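Local structure of peptidyl-prolyl cis-trans isomerase (Hirschia baltica, 5EX2) at residues E38-I43 / Y124-I129; Y120-Y124 / D252-L256; H151-S157 / F172-S178; R190-L195 / Q258-V263. The protein probably catalyses the cis-trans isomerisation of peptide bonds preceding proline, as a periplasmic folding helper of the cyclophilin family. One frame throughout, in Å; residues are numbered along the deposited sequence.

Interaction 1 of 4, residues E38-I43 / Y124-I129; sequences ELAPEI and YNGFPI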
# COMPACT_ATOMS: atom_id res chain seq x y z
N GLU A 38 -1.74 -0.42 -5.26
CA GLU A 38 -1.48 -1.85 -5.44
C GLU A 38 -1.83 -2.58 -4.15
O GLU A 38 -1.32 -2.26 -3.07
CB GLU A 38 -0.03 -2.16 -5.85
CG GLU A 38 0.10 -3.63 -6.23
CD GLU A 38 1.49 -4.09 -6.61
OE1 GLU A 38 2.46 -3.32 -6.49
OE2 GLU A 38 1.59 -5.26 -7.02
N LEU A 39 -2.68 -3.58 -4.28
CA LEU A 39 -3.03 -4.46 -3.18
C LEU A 39 -1.90 -5.45 -2.90
O LEU A 39 -1.19 -5.87 -3.82
CB LEU A 39 -4.29 -5.24 -3.51
CG LEU A 39 -5.48 -4.37 -3.90
CD1 LEU A 39 -6.64 -5.23 -4.38
CD2 LEU A 39 -5.88 -3.48 -2.73
N ALA A 40 -1.77 -5.85 -1.64
CA ALA A 40 -0.71 -6.75 -1.20
C ALA A 40 -1.28 -8.03 -0.59
O ALA A 40 -1.35 -8.14 0.64
CB ALA A 40 0.18 -6.04 -0.21
N PRO A 41 -1.68 -8.99 -1.43
CA PRO A 41 -2.38 -10.16 -0.90
C PRO A 41 -1.53 -11.03 0.02
O PRO A 41 -2.08 -11.70 0.90
CB PRO A 41 -2.76 -10.96 -2.15
CG PRO A 41 -2.54 -10.08 -3.30
CD PRO A 41 -1.67 -8.94 -2.90
N GLU A 42 -0.22 -11.01 -0.16
CA GLU A 42 0.64 -11.84 0.66
C GLU A 42 0.80 -11.24 2.06
O GLU A 42 1.17 -11.93 3.01
CB GLU A 42 2.00 -12.01 -0.04
CG GLU A 42 1.87 -12.71 -1.40
CD GLU A 42 3.19 -12.93 -2.11
OE1 GLU A 42 3.65 -12.00 -2.81
OE2 GLU A 42 3.77 -14.03 -1.99
N ILE A 43 0.45 -9.96 2.21
CA ILE A 43 0.62 -9.25 3.47
C ILE A 43 -0.68 -9.25 4.29
O ILE A 43 -0.66 -9.45 5.51
CB ILE A 43 1.10 -7.81 3.20
CG1 ILE A 43 2.48 -7.85 2.55
CG2 ILE A 43 1.11 -6.99 4.49
CD1 ILE A 43 3.01 -6.50 2.10
N TYR A 124 9.93 -5.93 -0.47
CA TYR A 124 9.48 -7.08 -1.23
C TYR A 124 8.42 -6.60 -2.19
O TYR A 124 7.40 -6.05 -1.75
CB TYR A 124 8.92 -8.17 -0.33
CG TYR A 124 8.25 -9.27 -1.11
CD1 TYR A 124 8.98 -10.20 -1.83
CD2 TYR A 124 6.87 -9.38 -1.13
CE1 TYR A 124 8.35 -11.20 -2.55
CE2 TYR A 124 6.23 -10.37 -1.84
CZ TYR A 124 6.97 -11.28 -2.55
OH TYR A 124 6.33 -12.27 -3.27
N ASN A 125 8.64 -6.81 -3.48
CA ASN A 125 7.66 -6.41 -4.50
C ASN A 125 7.27 -4.96 -4.38
O ASN A 125 6.13 -4.58 -4.67
CB ASN A 125 6.43 -7.31 -4.41
CG ASN A 125 6.57 -8.55 -5.24
OD1 ASN A 125 7.65 -8.85 -5.75
ND2 ASN A 125 5.48 -9.28 -5.39
N GLY A 126 8.21 -4.13 -3.96
CA GLY A 126 7.99 -2.71 -3.86
C GLY A 126 7.28 -2.28 -2.59
O GLY A 126 7.04 -1.09 -2.39
N PHE A 127 6.91 -3.25 -1.75
CA PHE A 127 6.30 -2.94 -0.47
C PHE A 127 7.37 -2.87 0.59
O PHE A 127 8.29 -3.69 0.61
CB PHE A 127 5.26 -4.00 -0.08
CG PHE A 127 4.12 -4.13 -1.06
CD1 PHE A 127 3.09 -3.21 -1.09
CD2 PHE A 127 4.07 -5.18 -1.98
CE1 PHE A 127 2.04 -3.32 -1.99
CE2 PHE A 127 3.01 -5.28 -2.88
CZ PHE A 127 2.00 -4.36 -2.87
N PRO A 128 7.26 -1.90 1.51
CA PRO A 128 8.19 -1.87 2.63
C PRO A 128 7.79 -2.97 3.61
O PRO A 128 6.61 -3.20 3.85
CB PRO A 128 7.98 -0.47 3.21
CG PRO A 128 6.53 -0.18 2.92
CD PRO A 128 6.24 -0.84 1.61
N ILE A 129 8.79 -3.63 4.19
CA ILE A 129 8.56 -4.74 5.08
C ILE A 129 9.49 -4.59 6.28
O ILE A 129 10.63 -4.18 6.11
CB ILE A 129 8.83 -6.10 4.41
CG1 ILE A 129 8.01 -6.26 3.13
CG2 ILE A 129 8.59 -7.25 5.38
CD1 ILE A 129 6.53 -6.44 3.36
O HOH W 1 4.42 -2.33 -4.70
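Ala40 lays its methyl over one face of the Phe127 ring, where the end of a strand of the cyclophilin beta-barrel meets a two-residue beta-hairpin of a separate antiparallel sheet, its type I' turn running from Tyr124 to Phe127. CB of Ala40 stands 3.8 Å from the ring centroid of Phe127, 19° off the normal, a CH-pi contact that a small residue can make without pushing the ring away. On the opposite face a water lies over the ring centre; it donates to OE1 of Glu38 and to the carbonyl O of Asn125, linking barrel strand and turn. The Glu38 side chain lies nearly perpendicular to Phe127, its CD 3.8 Å from Phe127 CZ, while its other oxygen, OE2, is paired with Arg18. With CG of Phe127 beside its own backbone N (chi1 -60°), one ring face is brought against the Ala40 methyl. Asn125 and Gly126, which tolerate positive phi, suit the two central positions of the turn. Beyond the ring, Ile43 and Ile129 meet end to end, their CD1 atoms 3.7 Å apart, and Ile43 CD1 rests against CB of Phe127, so branched aliphatic chains extend the apolar core. At the outer margin the side chains of Glu42 and Tyr124 run crosswise, with carboxylate and ring planes 63° apart. The phenol OH of Tyr124 donates to OE1 of Glu42 at 2.7 Å, on that oxygen's syn side.

Interaction 2 of 4, residues Y120-Y124 / D252-L256; sequences YTGFY and DVCSL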
# COMPACT_ATOMS: atom_id res chain seq x y z
N TYR A 120 14.71 -5.86 11.22
CA TYR A 120 15.27 -5.05 10.15
C TYR A 120 14.15 -4.79 9.17
O TYR A 120 13.09 -5.41 9.25
CB TYR A 120 16.47 -5.74 9.48
CG TYR A 120 16.14 -6.95 8.66
CD1 TYR A 120 16.06 -8.22 9.24
CD2 TYR A 120 15.93 -6.84 7.29
CE1 TYR A 120 15.76 -9.33 8.46
CE2 TYR A 120 15.62 -7.94 6.51
CZ TYR A 120 15.53 -9.18 7.09
OH TYR A 120 15.23 -10.28 6.31
N THR A 121 14.42 -3.86 8.26
CA THR A 121 13.48 -3.52 7.22
C THR A 121 14.10 -3.75 5.85
O THR A 121 15.32 -3.79 5.67
CB THR A 121 13.03 -2.06 7.30
OG1 THR A 121 14.14 -1.20 7.00
CG2 THR A 121 12.44 -1.70 8.66
N GLY A 122 13.24 -3.88 4.88
CA GLY A 122 13.67 -4.07 3.51
C GLY A 122 12.45 -3.99 2.64
O GLY A 122 11.40 -3.47 3.05
N PHE A 123 12.59 -4.47 1.42
CA PHE A 123 11.53 -4.38 0.42
C PHE A 123 11.21 -5.74 -0.17
O PHE A 123 12.10 -6.57 -0.40
CB PHE A 123 11.93 -3.45 -0.72
CG PHE A 123 12.18 -2.02 -0.30
CD1 PHE A 123 11.14 -1.10 -0.25
CD2 PHE A 123 13.46 -1.59 0.00
CE1 PHE A 123 11.38 0.23 0.10
CE2 PHE A 123 13.70 -0.27 0.36
CZ PHE A 123 12.66 0.64 0.40
N TYR A 124 9.93 -5.93 -0.47
CA TYR A 124 9.48 -7.08 -1.23
C TYR A 124 8.42 -6.60 -2.19
O TYR A 124 7.40 -6.05 -1.75
CB TYR A 124 8.92 -8.17 -0.33
CG TYR A 124 8.25 -9.27 -1.11
CD1 TYR A 124 8.98 -10.20 -1.83
CD2 TYR A 124 6.87 -9.38 -1.13
CE1 TYR A 124 8.35 -11.20 -2.55
CE2 TYR A 124 6.23 -10.37 -1.84
CZ TYR A 124 6.97 -11.28 -2.55
OH TYR A 124 6.33 -12.27 -3.27
N ASP A 252 16.49 4.08 6.78
CA ASP A 252 15.49 3.06 7.03
C ASP A 252 14.48 3.10 5.88
O ASP A 252 14.40 4.08 5.15
CB ASP A 252 14.82 3.28 8.38
CG ASP A 252 13.98 2.10 8.82
OD1 ASP A 252 14.33 0.96 8.45
OD2 ASP A 252 12.99 2.31 9.54
N VAL A 253 13.70 2.03 5.74
CA VAL A 253 12.78 1.88 4.63
C VAL A 253 11.84 3.09 4.50
O VAL A 253 11.53 3.52 3.41
CB VAL A 253 11.98 0.56 4.78
CG1 VAL A 253 10.98 0.62 5.94
CG2 VAL A 253 11.29 0.20 3.51
N CYS A 254 11.41 3.66 5.61
CA CYS A 254 10.46 4.76 5.55
C CYS A 254 11.12 6.12 5.30
O CYS A 254 10.42 7.09 5.05
CB CYS A 254 9.62 4.82 6.82
SG CYS A 254 8.49 3.41 6.99
N SER A 255 12.44 6.19 5.35
CA SER A 255 13.14 7.45 5.05
C SER A 255 13.59 7.52 3.58
O SER A 255 13.99 8.57 3.09
CB SER A 255 14.33 7.63 5.98
OG SER A 255 13.88 7.96 7.28
N LEU A 256 13.49 6.40 2.89
CA LEU A 256 13.71 6.36 1.45
C LEU A 256 12.44 6.79 0.73
O LEU A 256 11.35 6.71 1.28
CB LEU A 256 14.10 4.95 1.01
CG LEU A 256 15.48 4.48 1.42
CD1 LEU A 256 15.56 2.96 1.34
CD2 LEU A 256 16.54 5.11 0.53
O HOH W 2 16.54 -1.66 8.55
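OD1 of Asp252 is gripped by three donors, two of them weakly: the hydroxyl OG1 of Thr121 donates to it at 2.6 Å, nearly in line with the C-O bond, the backbone N of Val253 gives a weak bond at 3.0 Å, and a water held by the backbone N of Thr121 adds another. The threonine hydroxyl sits between its backbone N and carbonyl carbon (chi1 67°), a rotation that turns it to the carboxylate. OD2 of Asp252 forms a salt bridge with Arg179. Were Asp252 an alanine, the Thr121 hydroxyl would probably lose its acceptor and Arg179 this counter-charge. Val253 then covers the strand: its CG1 packs on Thr121 CB, and its CG2 lies over one face of the Phe123 ring, 3.7 Å from the centroid and 28° off the normal, a CH-pi contact. Leu256 CD1 meets the edge of the same ring, 3.8 Å from Phe123 CZ. The loop after helix 238-247 is thus laid on strand 119-124 of the five-stranded sheet, with Cys254 tied by its disulfide to Cys152. Directional bonds to the carboxylate set the position of Asp252, while apolar contacts of Val253 and Leu256 with the buried Phe123 ring pack the rest on the strand.

Interaction 3 of 4, residues H151-S157 / F172-S178; sequences HCAGVVS and FLMRDES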
# COMPACT_ATOMS: atom_id res chain seq x y z
N HIS A 151 3.97 1.40 8.36
CA HIS A 151 3.16 2.49 7.86
C HIS A 151 4.04 3.66 7.39
O HIS A 151 4.02 4.75 7.95
CB HIS A 151 2.16 2.88 8.94
CG HIS A 151 1.08 1.85 9.12
ND1 HIS A 151 1.27 0.65 9.76
CD2 HIS A 151 -0.21 1.85 8.72
CE1 HIS A 151 0.14 -0.04 9.74
NE2 HIS A 151 -0.77 0.67 9.11
N CYS A 152 4.81 3.40 6.35
CA CYS A 152 5.55 4.44 5.64
C CYS A 152 4.55 5.31 4.89
O CYS A 152 3.46 4.86 4.59
CB CYS A 152 6.54 3.85 4.62
SG CYS A 152 7.75 2.73 5.23
N ALA A 153 4.95 6.53 4.54
CA ALA A 153 4.20 7.34 3.59
C ALA A 153 3.96 6.51 2.36
O ALA A 153 4.88 5.84 1.87
CB ALA A 153 4.94 8.61 3.26
N GLY A 154 2.73 6.53 1.85
CA GLY A 154 2.39 5.74 0.69
C GLY A 154 1.61 4.47 0.98
O GLY A 154 0.88 3.98 0.13
N VAL A 155 1.77 3.93 2.18
CA VAL A 155 1.06 2.72 2.55
C VAL A 155 -0.40 3.06 2.76
O VAL A 155 -0.75 4.19 3.08
CB VAL A 155 1.74 2.09 3.80
CG1 VAL A 155 0.89 0.99 4.46
CG2 VAL A 155 3.09 1.52 3.36
N VAL A 156 -1.24 2.07 2.54
CA VAL A 156 -2.67 2.18 2.74
C VAL A 156 -3.09 1.13 3.75
O VAL A 156 -2.64 -0.02 3.69
CB VAL A 156 -3.42 2.00 1.38
CG1 VAL A 156 -4.90 2.16 1.54
CG2 VAL A 156 -2.90 3.00 0.36
N SER A 157 -3.94 1.50 4.70
CA SER A 157 -4.24 0.65 5.83
C SER A 157 -5.70 0.76 6.22
O SER A 157 -6.44 1.52 5.63
CB SER A 157 -3.32 1.02 6.98
OG SER A 157 -3.43 0.12 8.04
N PHE A 172 -7.18 4.27 5.58
CA PHE A 172 -6.44 5.51 5.56
C PHE A 172 -5.22 5.41 4.66
O PHE A 172 -4.57 4.37 4.50
CB PHE A 172 -6.09 5.99 6.96
CG PHE A 172 -5.42 4.99 7.82
CD1 PHE A 172 -6.16 4.04 8.49
CD2 PHE A 172 -4.06 5.04 8.00
CE1 PHE A 172 -5.54 3.14 9.32
CE2 PHE A 172 -3.44 4.15 8.83
CZ PHE A 172 -4.18 3.19 9.49
N LEU A 173 -4.97 6.56 4.07
CA LEU A 173 -3.85 6.80 3.16
C LEU A 173 -2.73 7.44 3.94
O LEU A 173 -2.90 8.54 4.49
CB LEU A 173 -4.26 7.71 2.01
CG LEU A 173 -5.52 7.29 1.25
CD1 LEU A 173 -5.83 8.34 0.18
CD2 LEU A 173 -5.37 5.92 0.61
N MET A 174 -1.59 6.77 4.05
CA MET A 174 -0.50 7.31 4.85
C MET A 174 0.20 8.47 4.16
O MET A 174 0.72 8.33 3.07
CB MET A 174 0.54 6.23 5.18
CG MET A 174 0.01 5.08 6.00
SD MET A 174 -0.82 5.58 7.51
CE MET A 174 0.38 6.67 8.23
N ARG A 175 0.18 9.62 4.81
CA ARG A 175 0.80 10.82 4.28
C ARG A 175 2.23 10.99 4.77
O ARG A 175 3.03 11.68 4.15
CB ARG A 175 -0.01 12.06 4.66
CG ARG A 175 -1.35 12.13 3.95
CD ARG A 175 -2.32 13.09 4.56
NE ARG A 175 -1.92 14.49 4.68
CZ ARG A 175 -2.63 15.53 4.22
NH1 ARG A 175 -3.70 15.36 3.45
NH2 ARG A 175 -2.22 16.77 4.49
N ASP A 176 2.56 10.35 5.90
CA ASP A 176 3.89 10.45 6.50
C ASP A 176 4.13 9.22 7.35
O ASP A 176 3.19 8.55 7.81
CB ASP A 176 4.01 11.72 7.35
CG ASP A 176 5.43 11.96 7.84
OD1 ASP A 176 6.30 12.26 7.00
OD2 ASP A 176 5.68 11.84 9.06
N GLU A 177 5.40 8.89 7.53
CA GLU A 177 5.81 7.74 8.32
C GLU A 177 5.16 7.77 9.69
O GLU A 177 5.27 8.75 10.42
CB GLU A 177 7.33 7.70 8.46
CG GLU A 177 7.85 6.61 9.42
CD GLU A 177 9.36 6.64 9.60
OE1 GLU A 177 9.97 7.67 9.24
OE2 GLU A 177 9.93 5.65 10.11
N SER A 178 4.50 6.67 10.04
CA SER A 178 3.75 6.58 11.30
C SER A 178 3.94 5.23 11.96
O SER A 178 3.04 4.39 11.95
CB SER A 178 2.28 6.84 11.03
OG SER A 178 2.10 8.11 10.44
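Ser157 and Phe172 exchange two backbone hydrogen bonds, Phe172 N to Ser157 O at 2.8 Å and Ser157 N to Phe172 O at 2.9 Å, as a hydrogen-bonded antiparallel pair. Met174 N continues the ladder to Val155 O, and Gly154 N gives an almost straight bond to Met174 O (176°). Past the strands, Ser178 N donates to His151 O at 2.9 Å, while the imidazole NE2 of His151 is hydrogen-bonded to Ser157 OG, an in-plane contact that helps to fix the turn of the ring. These are neighbouring strands of the eight-stranded antiparallel cyclophilin barrel, and the first is entered through a type II turn, Cys152 to Val155, in which Gly154 adopts backbone angles that suit glycine. On one face of the sheet, Val156 and Leu173 run together, Val156 CG2 3.8 Å from Leu173 CD2. Ser157 and Phe172 share the other face: in one of the two modelled conformers of Phe172, CB of the small Ser157 sits over the Phe172 ring, 3.8 Å from its centroid, in a CH-pi contact. The Met174 chain, bent at chi2 (-53°) and chi3, curls back so that its sulfur SD meets the His151 ring at the edge, 4.0 Å from CD2, while its CG lies beside Val155 CB. Cut back to an alanine, Met174 is likely to leave a gap beside the His151 edge and lose the packing against Val155. Cys152 carries the disulfide to Cys254, and Ala153 CB rests on the carbonyl O of Arg175.

Interaction 4 of 4, residues R190-L195 / Q258-V263; sequences RMLEGL and QTPSVV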
# COMPACT_ATOMS: atom_id res chain seq x y z
N ARG A 190 -0.45 -0.09 -1.22
CA ARG A 190 0.49 0.99 -1.38
C ARG A 190 0.12 1.86 -2.56
O ARG A 190 -0.27 1.34 -3.59
CB ARG A 190 1.89 0.40 -1.56
CG ARG A 190 2.94 1.43 -1.61
CD ARG A 190 4.29 0.79 -1.75
NE ARG A 190 4.58 0.26 -3.08
CZ ARG A 190 5.02 0.99 -4.09
NH1 ARG A 190 5.16 2.31 -3.95
NH2 ARG A 190 5.33 0.41 -5.23
N MET A 191 0.26 3.18 -2.41
CA MET A 191 -0.02 4.13 -3.49
C MET A 191 1.14 4.18 -4.45
O MET A 191 2.17 4.78 -4.17
CB MET A 191 -0.30 5.52 -2.91
CG MET A 191 -1.52 5.55 -2.00
SD MET A 191 -1.90 7.17 -1.32
CE MET A 191 -1.00 7.14 0.21
N LEU A 192 0.98 3.52 -5.59
CA LEU A 192 1.98 3.55 -6.65
C LEU A 192 2.18 4.95 -7.18
O LEU A 192 3.30 5.40 -7.45
CB LEU A 192 1.56 2.63 -7.79
CG LEU A 192 1.32 1.17 -7.44
CD1 LEU A 192 1.11 0.37 -8.71
CD2 LEU A 192 2.48 0.59 -6.64
N GLU A 193 1.05 5.64 -7.36
CA GLU A 193 1.01 7.03 -7.76
C GLU A 193 -0.10 7.64 -6.94
O GLU A 193 -1.08 6.97 -6.64
CB GLU A 193 0.76 7.20 -9.27
CG GLU A 193 2.02 7.06 -10.11
CD GLU A 193 1.81 7.37 -11.59
OE1 GLU A 193 0.75 7.93 -11.96
OE2 GLU A 193 2.71 7.06 -12.40
N GLY A 194 0.09 8.89 -6.54
CA GLY A 194 -0.93 9.60 -5.81
C GLY A 194 -0.63 9.90 -4.35
O GLY A 194 -1.47 10.43 -3.65
N LEU A 195 0.56 9.56 -3.86
CA LEU A 195 0.94 10.00 -2.53
C LEU A 195 0.82 11.52 -2.42
O LEU A 195 0.36 12.04 -1.40
CB LEU A 195 2.35 9.56 -2.18
CG LEU A 195 2.92 10.09 -0.85
CD1 LEU A 195 2.02 9.77 0.32
CD2 LEU A 195 4.31 9.53 -0.59
N GLN A 258 9.50 5.94 -1.99
CA GLN A 258 8.91 4.67 -2.33
C GLN A 258 9.68 4.04 -3.48
O GLN A 258 10.35 4.72 -4.26
CB GLN A 258 7.46 4.83 -2.73
CG GLN A 258 6.59 5.39 -1.66
CD GLN A 258 5.15 5.08 -1.92
OE1 GLN A 258 4.65 4.01 -1.53
NE2 GLN A 258 4.48 5.96 -2.64
N THR A 259 9.56 2.73 -3.60
CA THR A 259 10.12 2.01 -4.73
C THR A 259 9.61 2.65 -6.00
O THR A 259 8.42 2.83 -6.15
CB THR A 259 9.72 0.54 -4.70
OG1 THR A 259 10.30 -0.09 -3.56
CG2 THR A 259 10.20 -0.17 -5.97
N PRO A 260 10.51 3.01 -6.93
CA PRO A 260 10.02 3.64 -8.15
C PRO A 260 8.92 2.82 -8.81
O PRO A 260 9.06 1.62 -9.04
CB PRO A 260 11.27 3.71 -9.02
CG PRO A 260 12.37 3.93 -8.03
CD PRO A 260 11.98 3.02 -6.89
N SER A 261 7.84 3.51 -9.14
CA SER A 261 6.66 2.89 -9.73
C SER A 261 6.09 3.83 -10.79
O SER A 261 6.23 5.04 -10.69
CB SER A 261 5.61 2.60 -8.65
OG SER A 261 6.17 1.85 -7.58
N VAL A 262 5.46 3.26 -11.79
CA VAL A 262 4.89 4.05 -12.88
C VAL A 262 3.58 3.45 -13.32
O VAL A 262 3.41 2.24 -13.35
CB VAL A 262 5.85 4.11 -14.09
CG1 VAL A 262 7.10 4.89 -13.73
CG2 VAL A 262 6.22 2.71 -14.55
N VAL A 263 2.64 4.33 -13.65
CA VAL A 263 1.34 3.94 -14.15
C VAL A 263 1.13 4.63 -15.49
O VAL A 263 1.31 5.84 -15.61
CB VAL A 263 0.21 4.31 -13.18
CG1 VAL A 263 -1.14 3.86 -13.75
CG2 VAL A 263 0.45 3.71 -11.79
O HOH W 3 5.68 4.48 -5.85
O HOH W 4 -0.09 7.95 -14.65
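Arg190, on a strand of the cyclophilin barrel, turns the edge of its guanidinium to Gln258 and Ser261, in and just before strand 261-264, the margin of a separate three-stranded antiparallel sheet. Its side chain runs extended from the backbone and then bends at chi3 (75°), so that two nitrogens face those residues. Arg190 NH2 gives a nearly straight bond to Ser261 OG at 2.9 Å, in the guanidinium plane; the hydroxyl donates its hydrogen to Thr259 O, and its oxygen accepts from the arginine. Arg190 NH1 donates to Gln258 OE1 at 3.0 Å, likewise in its own plane, yet it stands over the face of the amide, whose plane is 88° from that of the guanidinium. The side chains of Arg190 and Gln258 run alongside one another in reverse senses, and a water on NH1 donates on to Leu192 O and Thr259 O. Met191 contributes its backbone: its carbonyl O accepts from Gln258 NE2 at 3.0 Å, so one glutamine amide answers both a donor and an acceptor. Leu192, where the chain turns a corner, places CD2 over one face of the guanidinium, toward its rim, and its CB lies 4.3 Å from Val263 CG2. With Glu193 it forms a classic beta bulge facing Tyr36. In one of two modelled conformers of Glu193, and so less certainly, OE2 accepts from Val263 N at 3.0 Å, from above the carboxylate plane, while a water joins OE1 to Val263 O. Leu195, at the start of helix 195-198, packs its CD2 4.1 Å from Gln258 NE2.

In the fold
From the N terminus, interaction 1 closes the first loop, bringing the end of barrel strand 33-39 to the turn before strand 127-132. Interaction 2 starts on the preceding strand 119-124, shares Tyr124 with interaction 1 and crosses it along the chain, closing a much longer loop at residues 252-256. Interaction 3 is nested inside that loop as a short connection between adjacent barrel strands, joined to interaction 2 by the Cys152-Cys254 disulfide. Interaction 4 follows interaction 3 in series and crosses interaction 2, tying strand 187-191 to the C-terminal strand 261-264. Strand 187-191 lies between 33-39 and 155-158, so the barrel connects interactions 1, 3 and 4.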